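Local coordinates for protein DMATS type aromatic prenyltransferase (Micromonospora olivasterospora, PDB 6ZRY) that binds tryptophan inside an ABBA barrel and probably transfers a dimethylallyl group to C6 of its indole ring, at residues V210-T215 with Y262-G267; R256-S261 with I276-R281. All blocks are in the same frame, centred on the assembly; numbering follows the deposited sequence.

Interaction 1 (V210-T215 with Y262-G267); sequences VKLYLT and YTFTEG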
ATOM      1  N   VAL A 210      12.333   6.707   5.109  1.00 22.41           N
ATOM      2  CA  VAL A 210      10.868   6.965   5.063  1.00 21.12           C
ATOM      3  C   VAL A 210      10.404   6.831   3.616  1.00 20.67           C
ATOM      4  O   VAL A 210      11.120   7.293   2.690  1.00 19.76           O
ATOM      5  CB  VAL A 210      10.523   8.348   5.614  1.00 20.60           C
ATOM      6  CG1 VAL A 210       9.050   8.695   5.413  1.00 20.48           C
ATOM      7  CG2 VAL A 210      10.937   8.499   7.075  1.00 20.75           C
ATOM      8  N   LYS A 211       9.244   6.230   3.422  1.00 20.12           N
ATOM      9  CA  LYS A 211       8.580   6.221   2.124  1.00 20.19           C
ATOM     10  C   LYS A 211       7.362   7.130   2.233  1.00 18.98           C
ATOM     11  O   LYS A 211       6.497   6.843   3.065  1.00 18.19           O
ATOM     12  CB  LYS A 211       8.278   4.775   1.777  1.00 22.39           C
ATOM     13  CG  LYS A 211       8.127   4.472   0.328  1.00 25.17           C
ATOM     14  CD  LYS A 211       8.342   2.977   0.070  1.00 27.24           C
ATOM     15  CE  LYS A 211       7.481   2.419  -1.029  1.00 29.42           C
ATOM     16  NZ  LYS A 211       7.777   0.977  -1.261  1.00 31.62           N
ATOM     17  N   LEU A 212       7.360   8.242   1.489  1.00 17.43           N
ATOM     18  CA  LEU A 212       6.236   9.189   1.463  1.00 17.27           C
ATOM     19  C   LEU A 212       5.425   8.962   0.200  1.00 16.81           C
ATOM     20  O   LEU A 212       6.009   8.981  -0.886  1.00 15.93           O
ATOM     21  CB  LEU A 212       6.775  10.616   1.525  1.00 17.78           C
ATOM     22  CG  LEU A 212       5.720  11.715   1.628  1.00 18.37           C
ATOM     23  CD1 LEU A 212       4.988  11.674   2.955  1.00 18.94           C
ATOM     24  CD2 LEU A 212       6.345  13.077   1.415  1.00 18.78           C
ATOM     25  N   TYR A 213       4.121   8.845   0.342  1.00 16.33           N
ATOM     26  CA  TYR A 213       3.205   8.646  -0.799  1.00 16.41           C
ATOM     27  C   TYR A 213       2.398   9.911  -1.028  1.00 16.51           C
ATOM     28  O   TYR A 213       1.821  10.421  -0.028  1.00 17.08           O
ATOM     29  CB  TYR A 213       2.249   7.500  -0.525  1.00 16.12           C
ATOM     30  CG  TYR A 213       2.823   6.110  -0.458  1.00 16.25           C
ATOM     31  CD1 TYR A 213       3.716   5.730   0.535  1.00 16.70           C
ATOM     32  CD2 TYR A 213       2.353   5.114  -1.311  1.00 16.60           C
ATOM     33  CE1 TYR A 213       4.196   4.436   0.634  1.00 16.52           C
ATOM     34  CE2 TYR A 213       2.820   3.808  -1.217  1.00 16.73           C
ATOM     35  CZ  TYR A 213       3.741   3.471  -0.235  1.00 17.06           C
ATOM     36  OH  TYR A 213       4.203   2.194  -0.092  1.00 18.63           O
ATOM     37  N   LEU A 214       2.356  10.388  -2.266  1.00 16.84           N
ATOM     38  CA  LEU A 214       1.565  11.575  -2.706  1.00 17.86           C
ATOM     39  C   LEU A 214       0.451  11.081  -3.625  1.00 17.50           C
ATOM     40  O   LEU A 214       0.766  10.306  -4.520  1.00 16.70           O
ATOM     41  CB  LEU A 214       2.458  12.526  -3.489  1.00 19.31           C
ATOM     42  CG  LEU A 214       3.270  13.539  -2.713  1.00 21.59           C
ATOM     43  CD1 LEU A 214       4.140  12.878  -1.680  1.00 22.31           C
ATOM     44  CD2 LEU A 214       4.147  14.352  -3.694  1.00 21.67           C
ATOM     45  N   THR A 215      -0.763  11.538  -3.422  1.00 17.28           N
ATOM     46  CA  THR A 215      -1.900  11.265  -4.312  1.00 17.68           C
ATOM     47  C   THR A 215      -2.060  12.474  -5.215  1.00 18.14           C
ATOM     48  O   THR A 215      -2.186  13.600  -4.688  1.00 17.91           O
ATOM     49  CB  THR A 215      -3.170  10.927  -3.531  1.00 17.82           C
ATOM     50  OG1 THR A 215      -2.889   9.790  -2.699  1.00 17.67           O
ATOM     51  CG2 THR A 215      -4.346  10.646  -4.435  1.00 17.55           C
ATOM     52  N   TYR A 262       7.995   8.168  -2.727  1.00 16.22           N
ATOM     53  CA  TYR A 262       9.360   8.700  -2.681  1.00 16.92           C
ATOM     54  C   TYR A 262      10.076   8.073  -1.515  1.00 17.27           C
ATOM     55  O   TYR A 262       9.560   8.120  -0.406  1.00 18.02           O
ATOM     56  CB  TYR A 262       9.291  10.227  -2.549  1.00 17.95           C
ATOM     57  CG  TYR A 262       8.605  10.879  -3.716  1.00 18.82           C
ATOM     58  CD1 TYR A 262       7.219  11.018  -3.772  1.00 19.66           C
ATOM     59  CD2 TYR A 262       9.339  11.238  -4.824  1.00 19.88           C
ATOM     60  CE1 TYR A 262       6.590  11.559  -4.891  1.00 20.98           C
ATOM     61  CE2 TYR A 262       8.740  11.807  -5.934  1.00 20.90           C
ATOM     62  CZ  TYR A 262       7.369  11.984  -5.968  1.00 21.75           C
ATOM     63  OH  TYR A 262       6.823  12.537  -7.103  1.00 25.27           O
ATOM     64  N   THR A 263      11.233   7.504  -1.743  1.00 17.96           N
ATOM     65  CA  THR A 263      12.068   6.921  -0.691  1.00 18.84           C
ATOM     66  C   THR A 263      13.124   7.940  -0.289  1.00 19.06           C
ATOM     67  O   THR A 263      13.940   8.298  -1.141  1.00 19.08           O
ATOM     68  CB  THR A 263      12.677   5.594  -1.131  1.00 20.02           C
ATOM     69  OG1 THR A 263      11.601   4.728  -1.466  1.00 20.99           O
ATOM     70  CG2 THR A 263      13.478   4.947  -0.036  1.00 20.67           C
ATOM     71  N   PHE A 264      13.067   8.382   0.964  1.00 19.61           N
ATOM     72  CA  PHE A 264      13.997   9.349   1.597  1.00 21.15           C
ATOM     73  C   PHE A 264      14.985   8.569   2.442  1.00 21.66           C
ATOM     74  O   PHE A 264      14.561   7.717   3.274  1.00 20.98           O
ATOM     75  CB  PHE A 264      13.257  10.365   2.462  1.00 21.45           C
ATOM     76  CG  PHE A 264      12.182  11.137   1.752  1.00 22.65           C
ATOM     77  CD1 PHE A 264      12.381  11.619   0.464  1.00 23.41           C
ATOM     78  CD2 PHE A 264      10.967  11.399   2.365  1.00 23.38           C
ATOM     79  CE1 PHE A 264      11.399  12.363  -0.184  1.00 24.00           C
ATOM     80  CE2 PHE A 264       9.987  12.131   1.707  1.00 23.77           C
ATOM     81  CZ  PHE A 264      10.204  12.600   0.434  1.00 23.83           C
ATOM     82  N   THR A 265      16.256   8.847   2.254  0.70 22.14           N
ATOM     83  CA  THR A 265      17.344   8.168   2.976  0.70 23.86           C
ATOM     84  C   THR A 265      18.331   9.206   3.528  0.70 25.16           C
ATOM     85  O   THR A 265      18.412  10.328   2.963  0.70 23.95           O
ATOM     86  CB  THR A 265      17.977   7.118   2.058  0.70 24.18           C
ATOM     87  OG1 THR A 265      18.767   6.308   2.921  0.70 25.80           O
ATOM     88  CG2 THR A 265      18.780   7.723   0.923  0.70 23.82           C
ATOM     89  N   GLU A 266      19.038   8.826   4.597  1.00 26.11           N
ATOM     90  CA  GLU A 266      20.055   9.665   5.276  1.00 28.84           C
ATOM     91  C   GLU A 266      21.163  10.079   4.308  1.00 29.51           C
ATOM     92  O   GLU A 266      21.636   9.228   3.531  1.00 29.59           O
ATOM     93  CB  GLU A 266      20.710   8.884   6.395  1.00 30.72           C
ATOM     94  CG  GLU A 266      19.892   8.822   7.646  1.00 32.45           C
ATOM     95  CD  GLU A 266      20.707   8.318   8.822  1.00 33.62           C
ATOM     96  OE1 GLU A 266      20.189   7.509   9.572  1.00 34.55           O
ATOM     97  OE2 GLU A 266      21.883   8.735   8.950  1.00 36.40           O
ATOM     98  N   GLY A 267      21.551  11.344   4.367  1.00 31.34           N
ATOM     99  CA  GLY A 267      22.720  11.874   3.655  1.00 31.16           C
ATOM    100  C   GLY A 267      22.454  12.181   2.189  1.00 30.98           C
ATOM    101  O   GLY A 267      23.390  12.651   1.533  1.00 32.45           O
TER
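At its edge, in plane, the Phe264 ring takes up Leu212 CD2, while Leu212 CB comes in obliquely to 3.6 Å from Phe264 CE2. The Tyr262 ring has Leu212 O at its edge, near the ring plane, and the Leu214 and Tyr262 side chains cross at about a right angle, with Leu214 CD2 3.9 Å from Tyr262 CE1. Both rings have CG anti to the carbonyl carbon, whereas Leu212 turns CG anti to the backbone N (chi1 -175°), which brings its CD2 branch up to Phe264 CE2 and CZ. These groups, with Val210, form the apolar outer face of an antiparallel strand pair in the ABBA barrel, where helices 159-170 and 174-182 pack against the sheet. Val210 with Phe264 and Leu212 with Tyr262 are hydrogen-bonded pairs; the straightest of the four bonds runs from Phe264 N to Val210 O, 2.8 Å long and nearly along the C=O axis. Between them, Lys211 and Thr263 form a non-hydrogen-bonded pair on the other face, turned toward the barrel interior, and Lys211 CG passes Thr263 OG1 at 3.9 Å before the lysine chain bends at chi3 and leads away. An alanine in place of Phe264 removes the ring that Leu212 and Leu167 of helix 159-170 pack on, and would probably loosen the join between sheet and helix there. Lys211 CA also makes a CA-H...O contact with Tyr262 O.

Interaction 2 (R256-S261 with I276-R281); sequences RPLVGS and IYVPIR. With TRP (tryptophan), chain C.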
ATOM      1  N   ARG A 256      -9.878   7.147 -10.477  1.00 25.27           N
ATOM      2  CA  ARG A 256      -9.067   7.015  -9.263  1.00 24.45           C
ATOM      3  C   ARG A 256      -7.681   7.558  -9.578  1.00 22.46           C
ATOM      4  O   ARG A 256      -7.194   7.410 -10.703  1.00 21.10           O
ATOM      5  CB  ARG A 256      -9.070   5.581  -8.763  1.00 25.70           C
ATOM      6  CG  ARG A 256     -10.428   5.147  -8.253  1.00 27.50           C
ATOM      7  CD  ARG A 256     -10.356   3.795  -7.594  1.00 28.73           C
ATOM      8  NE  ARG A 256     -11.664   3.233  -7.320  1.00 30.59           N
ATOM      9  CZ  ARG A 256     -12.403   3.473  -6.231  1.00 32.95           C
ATOM     10  NH1 ARG A 256     -11.974   4.295  -5.283  1.00 32.99           N
ATOM     11  NH2 ARG A 256     -13.587   2.892  -6.112  1.00 34.63           N
ATOM     12  N   PRO A 257      -7.063   8.286  -8.621  1.00 20.69           N
ATOM     13  CA  PRO A 257      -5.865   9.064  -8.902  1.00 19.75           C
ATOM     14  C   PRO A 257      -4.589   8.217  -8.962  1.00 18.40           C
ATOM     15  O   PRO A 257      -4.488   7.248  -8.244  1.00 16.98           O
ATOM     16  CB  PRO A 257      -5.794  10.035  -7.700  1.00 20.17           C
ATOM     17  CG  PRO A 257      -6.428   9.275  -6.571  1.00 20.33           C
ATOM     18  CD  PRO A 257      -7.521   8.449  -7.233  1.00 20.77           C
ATOM     19  N   LEU A 258      -3.634   8.649  -9.771  1.00 17.07           N
ATOM     20  CA  LEU A 258      -2.259   8.137  -9.719  1.00 16.70           C
ATOM     21  C   LEU A 258      -1.666   8.480  -8.354  1.00 16.32           C
ATOM     22  O   LEU A 258      -1.984   9.565  -7.800  1.00 16.55           O
ATOM     23  CB  LEU A 258      -1.421   8.739 -10.835  1.00 17.15           C
ATOM     24  CG  LEU A 258      -1.808   8.314 -12.247  1.00 17.85           C
ATOM     25  CD1 LEU A 258      -1.046   9.127 -13.255  1.00 17.98           C
ATOM     26  CD2 LEU A 258      -1.556   6.832 -12.462  1.00 17.69           C
ATOM     27  N   VAL A 259      -0.800   7.624  -7.877  1.00 15.63           N
ATOM     28  CA  VAL A 259      -0.087   7.808  -6.605  1.00 15.12           C
ATOM     29  C   VAL A 259       1.379   7.584  -6.865  1.00 14.94           C
ATOM     30  O   VAL A 259       1.736   6.641  -7.574  1.00 14.90           O
ATOM     31  CB  VAL A 259      -0.632   6.896  -5.507  1.00 14.73           C
ATOM     32  CG1 VAL A 259       0.186   6.977  -4.248  1.00 14.91           C
ATOM     33  CG2 VAL A 259      -2.081   7.202  -5.212  1.00 15.04           C
ATOM     34  N   GLY A 260       2.199   8.441  -6.318  1.00 15.02           N
ATOM     35  CA  GLY A 260       3.646   8.269  -6.339  1.00 15.14           C
ATOM     36  C   GLY A 260       4.195   8.112  -4.960  1.00 15.56           C
ATOM     37  O   GLY A 260       3.697   8.795  -4.049  1.00 16.20           O
ATOM     38  N   SER A 261       5.224   7.301  -4.796  1.00 15.32           N
ATOM     39  CA  SER A 261       5.957   7.200  -3.520  1.00 15.70           C
ATOM     40  C   SER A 261       7.431   7.523  -3.732  1.00 15.79           C
ATOM     41  O   SER A 261       7.962   7.275  -4.821  1.00 15.53           O
ATOM     42  CB  SER A 261       5.746   5.884  -2.833  1.00 15.58           C
ATOM     43  OG  SER A 261       6.446   4.861  -3.479  1.00 15.91           O
ATOM     44  N   ILE A 276       5.399   4.375  -8.934  1.00 15.68           N
ATOM     45  CA  ILE A 276       4.118   4.874  -9.481  1.00 16.27           C
ATOM     46  C   ILE A 276       3.084   3.760  -9.282  1.00 15.91           C
ATOM     47  O   ILE A 276       3.407   2.574  -9.563  1.00 15.91           O
ATOM     48  CB  ILE A 276       4.272   5.327 -10.955  1.00 17.12           C
ATOM     49  CG1 ILE A 276       2.962   5.842 -11.545  1.00 18.41           C
ATOM     50  CG2 ILE A 276       4.865   4.251 -11.853  1.00 17.30           C
ATOM     51  CD1 ILE A 276       2.468   7.111 -10.962  1.00 19.68           C
ATOM     52  N   TYR A 277       1.924   4.114  -8.767  1.00 15.73           N
ATOM     53  CA  TYR A 277       0.819   3.187  -8.468  1.00 15.70           C
ATOM     54  C   TYR A 277      -0.361   3.591  -9.308  1.00 16.13           C
ATOM     55  O   TYR A 277      -0.923   4.666  -9.113  1.00 16.45           O
ATOM     56  CB  TYR A 277       0.465   3.180  -6.975  1.00 15.82           C
ATOM     57  CG  TYR A 277       1.630   2.975  -6.042  1.00 16.25           C
ATOM     58  CD1 TYR A 277       2.492   4.025  -5.755  1.00 16.51           C
ATOM     59  CD2 TYR A 277       1.869   1.765  -5.426  1.00 16.54           C
ATOM     60  CE1 TYR A 277       3.586   3.862  -4.934  1.00 16.94           C
ATOM     61  CE2 TYR A 277       2.944   1.584  -4.573  1.00 16.85           C
ATOM     62  CZ  TYR A 277       3.807   2.641  -4.324  1.00 17.11           C
ATOM     63  OH  TYR A 277       4.878   2.498  -3.483  1.00 17.69           O
ATOM     64  N   VAL A 278      -0.700   2.760 -10.288  1.00 15.94           N
ATOM     65  CA  VAL A 278      -1.883   2.980 -11.128  1.00 16.05           C
ATOM     66  C   VAL A 278      -3.042   2.189 -10.532  1.00 16.27           C
ATOM     67  O   VAL A 278      -2.974   0.945 -10.458  1.00 15.57           O
ATOM     68  CB  VAL A 278      -1.626   2.569 -12.586  1.00 16.14           C
ATOM     69  CG1 VAL A 278      -2.854   2.772 -13.444  1.00 16.51           C
ATOM     70  CG2 VAL A 278      -0.425   3.309 -13.168  1.00 16.62           C
ATOM     71  N   PRO A 279      -4.172   2.859 -10.212  1.00 16.43           N
ATOM     72  CA  PRO A 279      -5.383   2.171  -9.742  1.00 16.50           C
ATOM     73  C   PRO A 279      -6.148   1.636 -10.957  1.00 16.24           C
ATOM     74  O   PRO A 279      -7.223   2.156 -11.333  1.00 16.24           O
ATOM     75  CB  PRO A 279      -6.107   3.275  -8.998  1.00 16.70           C
ATOM     76  CG  PRO A 279      -5.788   4.512  -9.823  1.00 16.77           C
ATOM     77  CD  PRO A 279      -4.359   4.320 -10.258  1.00 16.99           C
ATOM     78  N   ILE A 280      -5.591   0.564 -11.502  1.00 16.22           N
ATOM     79  CA  ILE A 280      -5.973  -0.034 -12.807  1.00 15.71           C
ATOM     80  C   ILE A 280      -7.448  -0.395 -12.814  1.00 15.84           C
ATOM     81  O   ILE A 280      -8.058  -0.280 -13.868  1.00 16.16           O
ATOM     82  CB  ILE A 280      -5.060  -1.215 -13.130  1.00 15.64           C
ATOM     83  CG1 ILE A 280      -5.374  -1.771 -14.527  1.00 16.28           C
ATOM     84  CG2 ILE A 280      -5.119  -2.281 -12.060  1.00 15.45           C
ATOM     85  CD1 ILE A 280      -4.282  -2.566 -15.121  1.00 17.00           C
ATOM     86  N   ARG A 281      -8.035  -0.754 -11.657  1.00 15.70           N
ATOM     87  CA  ARG A 281      -9.471  -1.128 -11.549  1.00 16.15           C
ATOM     88  C   ARG A 281     -10.359  -0.003 -12.079  1.00 17.06           C
ATOM     89  O   ARG A 281     -11.506  -0.291 -12.490  1.00 17.40           O
ATOM     90  CB  ARG A 281      -9.867  -1.431 -10.103  1.00 16.02           C
ATOM     91  CG  ARG A 281      -9.806  -0.226  -9.156  1.00 16.39           C
ATOM     92  CD  ARG A 281     -10.071  -0.752  -7.766  1.00 16.88           C
ATOM     93  NE  ARG A 281     -10.177   0.194  -6.687  1.00 17.39           N
ATOM     94  CZ  ARG A 281      -9.175   0.868  -6.126  1.00 18.04           C
ATOM     95  NH1 ARG A 281      -7.941   0.792  -6.576  1.00 17.58           N
ATOM     96  NH2 ARG A 281      -9.427   1.640  -5.076  1.00 19.09           N
TER
HETATM   97  N   TRP C 601      -7.924   1.351  -1.096  1.00 21.48           N
HETATM   98  CA  TRP C 601      -7.218   2.665  -0.902  1.00 22.35           C
HETATM   99  C   TRP C 601      -7.050   3.360  -2.256  1.00 23.12           C
HETATM  100  O   TRP C 601      -6.708   4.556  -2.290  1.00 23.89           O
HETATM  101  CB  TRP C 601      -5.867   2.476  -0.187  1.00 22.91           C
HETATM  102  CG  TRP C 601      -4.866   1.651  -0.933  1.00 23.25           C
HETATM  103  CD1 TRP C 601      -4.773   0.285  -0.958  1.00 22.46           C
HETATM  104  CD2 TRP C 601      -3.795   2.139  -1.763  1.00 23.65           C
HETATM  105  NE1 TRP C 601      -3.723  -0.103  -1.750  1.00 22.26           N
HETATM  106  CE2 TRP C 601      -3.097   1.008  -2.248  1.00 23.01           C
HETATM  107  CE3 TRP C 601      -3.346   3.416  -2.130  1.00 24.42           C
HETATM  108  CZ2 TRP C 601      -1.994   1.118  -3.098  1.00 23.47           C
HETATM  109  CZ3 TRP C 601      -2.255   3.522  -2.967  1.00 23.04           C
HETATM  110  CH2 TRP C 601      -1.587   2.389  -3.436  1.00 23.82           C
HETATM  111  OXT TRP C 601      -7.263   2.741  -3.322  1.00 20.61           O
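Strands 258-261 and 276-278 run antiparallel as the two arms of a beta hairpin, with Val259 and Tyr277 as a hydrogen-bonded pair whose shorter bond, Tyr277 N to Val259 O, measures 2.8 Å. Beyond the strands the chain folds through an inverse gamma turn centred on Pro279, whose CG sits 3.3 Å from Arg256 O. With CG anti to the carbonyl carbon (chi1 -51°), Tyr277 lays its ring along the neighbouring strand: Val259 O lies at the ring edge, in plane, and the phenol reaches Ser261, OH to OG at 2.8 Å, a hydrogen bond in which either could donate. Leu258 and Val278 run side by side, CD2 to CG2 at 3.8 Å, next to Phe253. Arg256 and Arg281 cross at about a right angle, their guanidinium planes 17° apart; Arg256 CD covers the centre of the Arg281 group from 3.4 Å above. OXT of the bound tryptophan lies at the edge of the Arg281 guanidinium and accepts a 3.0 Å hydrogen bond from NH2. Arg256 NE and Arg281 NE, both donors, lie 3.4 Å apart. Asp56 forms salt bridges to both, so its charge probably offsets the repulsion of the two cations and keeps Arg281 beside the tryptophan carboxylate.

Strand 258-265 is common to both contacts: its later part pairs with 210-215 in interaction 1, its earlier part with 276-281 in interaction 2, making three successive strands of one barrel wall whose contact centres lie 16 Å apart. A probable hydrogen bond, Leu214 N to Gly260 O at 2.7 Å, continues the ladder between them. On the barrel interior, Tyr213 CE2 meets Tyr277 OH at 3.3 Å, and Phe197, a pocket residue, packs edge-to-face on Tyr213. Interaction 2 touches the ligand at both ends, through Arg281 at the carboxylate and Tyr277 CD2, 4.0 Å from atom CH2 of the tryptophan, whereas the Lys211 side chain of interaction 1 stays about 9 Å from the tryptophan at the nearest atoms.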